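Local structure of Lmo0181 protein (5F7V) at residues M179-F182 with Y183-A186; I203-P206 with E207-E210. The protein binds the cyclic glucan cycloalternan as an ABC-type substrate-binding lipoprotein and probably hands it to a membrane transporter for uptake. All coordinates share one frame; numbering follows the deposited sequence.

Overall arrangement
Neither contact closes a long loop: each lies within one continuous run of eight residues. Following the chain from the N terminus, strand 171-174 leads into helix 179-187, and contact 1 (179-182 with 183-186) takes up nearly all of that helix. Contact 2 (203-206 with 207-210) spans the end of the intervening loop and the first turn of helix 206-220. The two are in series, neither nested nor crossed, yet their centres are about 11 Å apart and they touch. Phe-182 and Ala-186 pack on Asn-208, and Met-179 meets Ile-203. Helix 179-187 thus links the glycan site to helix 206-220, whose start also borders helix 382-397.

Contact 1 of 2, residues M179-F182 with Y183-A186; sequences MNEF and YKVA. With GLC (alpha-D-glucopyranose), chain B.
Ala-186 CB sits over one face of the Phe-182 ring, 4.2 Å from the centroid and 16° off the ring normal, a CH-pi contact one turn along helix 179-187. In this periplasmic-binding-protein fold the short helix also presents Asn-180 and Glu-181 to the bound glycan. The Tyr-183 ring has Asn-180 OD1 at its edge, in plane, 3.9 Å from CE2, with the amide of Asn-180 nearly perpendicular to the ring. Tyr-183 CG occupies the crowded position between its backbone N and carbonyl carbon, which carries the ring back along the helix until CE2 lies 3.2 Å from Asn-180 O, approached obliquely. His-279 stands edge-to-face with Tyr-183 and Phe-372 with Phe-182, so both rings also join aromatic pairs beyond the helix.

From these segments, two polar side chains bond to this glucose. Asn-180 ND2 donates to its ring oxygen O5 at 3.0 Å, and the glucose hydroxyl O6 donates to Glu-181 OE1 over 2.6 Å. Asn-180 also touches another glucose of the glycan. Its amide is gripped further by Glu-77 at ND2 and Trp-361 at OD1, partners that would fix its rotation and keep an N-H directed at O5.

Glu-181 CG lies opposite the backbone N and the chain then bends at chi2 (74°), bringing the carboxylate alongside Lys-184. Its two oxygens divide the work: OE1 serves the sugar, while OE2 makes a salt bridge of 2.8 Å to Lys-184 NZ. Lys-184 also pairs with Glu-270, so the ammonium is shared between two acids and its charge probably helps hold the sugar-binding carboxylate in place. NZ meets OE2 from above the carboxylate plane, 55° out of it.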
# COMPACT_ATOMS: atom_id res chain seq x y z
N MET A 179 -4.35 -10.54 -4.48
CA MET A 179 -5.11 -10.55 -3.23
C MET A 179 -5.23 -9.16 -2.65
O MET A 179 -6.29 -8.78 -2.15
CB MET A 179 -4.48 -11.54 -2.24
CG MET A 179 -5.18 -11.52 -0.90
SD MET A 179 -6.88 -12.16 -0.96
CE MET A 179 -6.60 -13.76 -0.26
N ASN A 180 -4.14 -8.38 -2.66
CA ASN A 180 -4.20 -7.05 -2.04
C ASN A 180 -5.17 -6.15 -2.77
O ASN A 180 -5.93 -5.41 -2.13
CB ASN A 180 -2.83 -6.38 -2.01
CG ASN A 180 -2.34 -6.11 -0.61
OD1 ASN A 180 -2.53 -6.93 0.31
ND2 ASN A 180 -1.71 -4.96 -0.44
N GLU A 181 -5.21 -6.25 -4.10
CA GLU A 181 -6.17 -5.42 -4.83
C GLU A 181 -7.58 -5.94 -4.64
O GLU A 181 -8.56 -5.20 -4.60
CB GLU A 181 -5.80 -5.39 -6.31
CG GLU A 181 -6.50 -4.28 -7.07
CD GLU A 181 -5.94 -2.89 -6.80
OE1 GLU A 181 -4.89 -2.72 -6.10
OE2 GLU A 181 -6.57 -1.94 -7.33
N PHE A 182 -7.68 -7.27 -4.56
CA PHE A 182 -9.01 -7.90 -4.60
C PHE A 182 -9.82 -7.69 -3.36
O PHE A 182 -11.03 -7.63 -3.49
CB PHE A 182 -8.84 -9.39 -4.84
CG PHE A 182 -10.15 -10.06 -5.17
CD1 PHE A 182 -10.84 -9.68 -6.31
CD2 PHE A 182 -10.70 -11.01 -4.35
CE1 PHE A 182 -12.05 -10.25 -6.65
CE2 PHE A 182 -11.92 -11.58 -4.68
CZ PHE A 182 -12.59 -11.18 -5.82
N TYR A 183 -9.22 -7.55 -2.18
CA TYR A 183 -10.14 -7.34 -1.04
C TYR A 183 -10.87 -6.01 -1.23
O TYR A 183 -12.00 -5.85 -0.79
CB TYR A 183 -9.49 -7.46 0.33
CG TYR A 183 -8.46 -6.43 0.75
CD1 TYR A 183 -8.84 -5.22 1.29
CD2 TYR A 183 -7.10 -6.66 0.63
CE1 TYR A 183 -7.91 -4.30 1.73
CE2 TYR A 183 -6.16 -5.76 1.06
CZ TYR A 183 -6.58 -4.58 1.59
OH TYR A 183 -5.64 -3.69 2.05
N LYS A 184 -10.22 -5.03 -1.85
CA LYS A 184 -10.88 -3.76 -2.21
C LYS A 184 -11.90 -3.92 -3.33
O LYS A 184 -13.02 -3.45 -3.21
CB LYS A 184 -9.81 -2.77 -2.59
CG LYS A 184 -10.35 -1.46 -3.12
CD LYS A 184 -9.30 -0.53 -3.69
CE LYS A 184 -8.58 -1.08 -4.92
NZ LYS A 184 -7.44 -0.20 -5.29
N VAL A 185 -11.51 -4.53 -4.43
CA VAL A 185 -12.41 -4.67 -5.58
C VAL A 185 -13.62 -5.54 -5.23
O VAL A 185 -14.74 -5.24 -5.65
CB VAL A 185 -11.64 -5.16 -6.84
CG1 VAL A 185 -12.59 -5.32 -8.00
CG2 VAL A 185 -10.58 -4.12 -7.19
N ALA A 186 -13.40 -6.58 -4.43
CA ALA A 186 -14.55 -7.35 -3.89
C ALA A 186 -15.51 -6.47 -3.10
O ALA A 186 -16.72 -6.52 -3.31
CB ALA A 186 -14.05 -8.49 -3.03
C1 GLC B . 0.70 -3.53 -2.74
C2 GLC B . 1.41 -3.52 -4.09
C3 GLC B . 1.05 -2.23 -4.83
C4 GLC B . -0.46 -2.14 -4.97
C5 GLC B . -1.18 -2.36 -3.63
C6 GLC B . -2.69 -2.54 -3.75
O2 GLC B . 2.83 -3.63 -3.91
O3 GLC B . 1.68 -2.32 -6.12
O4 GLC B . -0.84 -0.84 -5.44
O5 GLC B . -0.72 -3.51 -2.93
O6 GLC B . -2.95 -3.66 -4.58

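Contact 2 of 2, residues I203-P206 with E207-E210; sequences INSP and ENVE
Ser-205, Pro-206 and Asn-208 carry this contact, an N-cap at the start of helix 206-220. Ser-205 is the cap residue. Its OG stands between the backbone N and the carbonyl carbon (chi1 70°), a setting that turns the hydroxyl over the first turn, where it accepts from Asn-208 N at 3.2 Å. The same N-H also makes a weak bond to Ser-205 O, bent to 121° at the hydrogen.

Pro-206 opens the helix: its O accepts from Glu-210 N at 3.0 Å, just as Ser-205 O does from Val-209 N. The Glu-207 chain bends at chi2 and brings its carboxylate back towards the cap. Glu-207 OE1 lies 3.7 Å from Pro-206 CD, and Glu-207 CD lies 3.1 Å from Ser-205 OG; the angles are too poor for a hydrogen bond between carboxylate and hydroxyl.

Asn-208 ties the preceding loop to the helix. Across the contact its side-chain ND2 donates to Ile-203 O at 3.0 Å, and Asn-208 ND2 also donates to Ser-192 O. The Ile-203 oxygen lies nearly in the amide plane of Asn-208, whereas ND2 comes from above the Ile-203 carbonyl plane.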
# COMPACT_ATOMS: atom_id res chain seq x y z
N ILE A 203 -14.51 -15.67 0.18
CA ILE A 203 -13.79 -15.15 -0.98
C ILE A 203 -14.40 -15.58 -2.30
O ILE A 203 -14.29 -14.86 -3.31
CB ILE A 203 -12.27 -15.51 -0.88
CG1 ILE A 203 -11.48 -14.68 -1.90
CG2 ILE A 203 -12.00 -16.98 -1.05
CD1 ILE A 203 -9.99 -14.73 -1.74
N ASN A 204 -15.05 -16.73 -2.32
CA ASN A 204 -15.70 -17.28 -3.50
C ASN A 204 -17.19 -16.97 -3.61
O ASN A 204 -17.87 -17.73 -4.28
CB ASN A 204 -15.39 -18.76 -3.63
CG ASN A 204 -15.99 -19.56 -2.51
OD1 ASN A 204 -16.15 -19.05 -1.40
ND2 ASN A 204 -16.31 -20.81 -2.79
N SER A 205 -17.66 -15.90 -2.99
CA SER A 205 -19.07 -15.50 -3.22
C SER A 205 -19.35 -15.13 -4.67
O SER A 205 -18.45 -14.77 -5.40
CB SER A 205 -19.37 -14.31 -2.31
OG SER A 205 -18.63 -13.18 -2.79
N PRO A 206 -20.62 -15.18 -5.11
CA PRO A 206 -20.94 -14.80 -6.46
C PRO A 206 -20.61 -13.36 -6.80
O PRO A 206 -20.14 -13.09 -7.92
CB PRO A 206 -22.45 -15.08 -6.61
CG PRO A 206 -22.90 -15.56 -5.31
CD PRO A 206 -21.77 -15.70 -4.35
N GLU A 207 -20.77 -12.45 -5.84
CA GLU A 207 -20.41 -11.07 -6.12
C GLU A 207 -18.91 -10.98 -6.31
O GLU A 207 -18.45 -10.12 -7.08
CB GLU A 207 -20.93 -10.12 -5.01
CG GLU A 207 -20.38 -10.26 -3.61
CD GLU A 207 -21.08 -11.29 -2.76
OE1 GLU A 207 -21.78 -12.21 -3.23
OE2 GLU A 207 -20.89 -11.15 -1.54
N ASN A 208 -18.14 -11.83 -5.64
CA ASN A 208 -16.68 -11.81 -5.80
C ASN A 208 -16.28 -12.42 -7.12
O ASN A 208 -15.33 -11.95 -7.74
CB ASN A 208 -16.00 -12.56 -4.65
CG ASN A 208 -15.96 -11.73 -3.38
OD1 ASN A 208 -16.60 -10.67 -3.27
ND2 ASN A 208 -15.13 -12.17 -2.43
N VAL A 209 -16.97 -13.45 -7.60
CA VAL A 209 -16.70 -13.95 -8.94
C VAL A 209 -16.93 -12.84 -9.92
O VAL A 209 -16.13 -12.65 -10.83
CB VAL A 209 -17.59 -15.17 -9.28
CG1 VAL A 209 -17.39 -15.60 -10.73
CG2 VAL A 209 -17.33 -16.33 -8.33
N GLU A 210 -18.00 -12.07 -9.79
CA GLU A 210 -18.24 -10.96 -10.72
C GLU A 210 -17.14 -9.92 -10.64
O GLU A 210 -16.67 -9.37 -11.64
CB GLU A 210 -19.60 -10.36 -10.40
CG GLU A 210 -20.05 -9.33 -11.44
CD GLU A 210 -21.43 -8.76 -11.22
OE1 GLU A 210 -21.94 -8.79 -10.08
OE2 GLU A 210 -22.03 -8.35 -12.26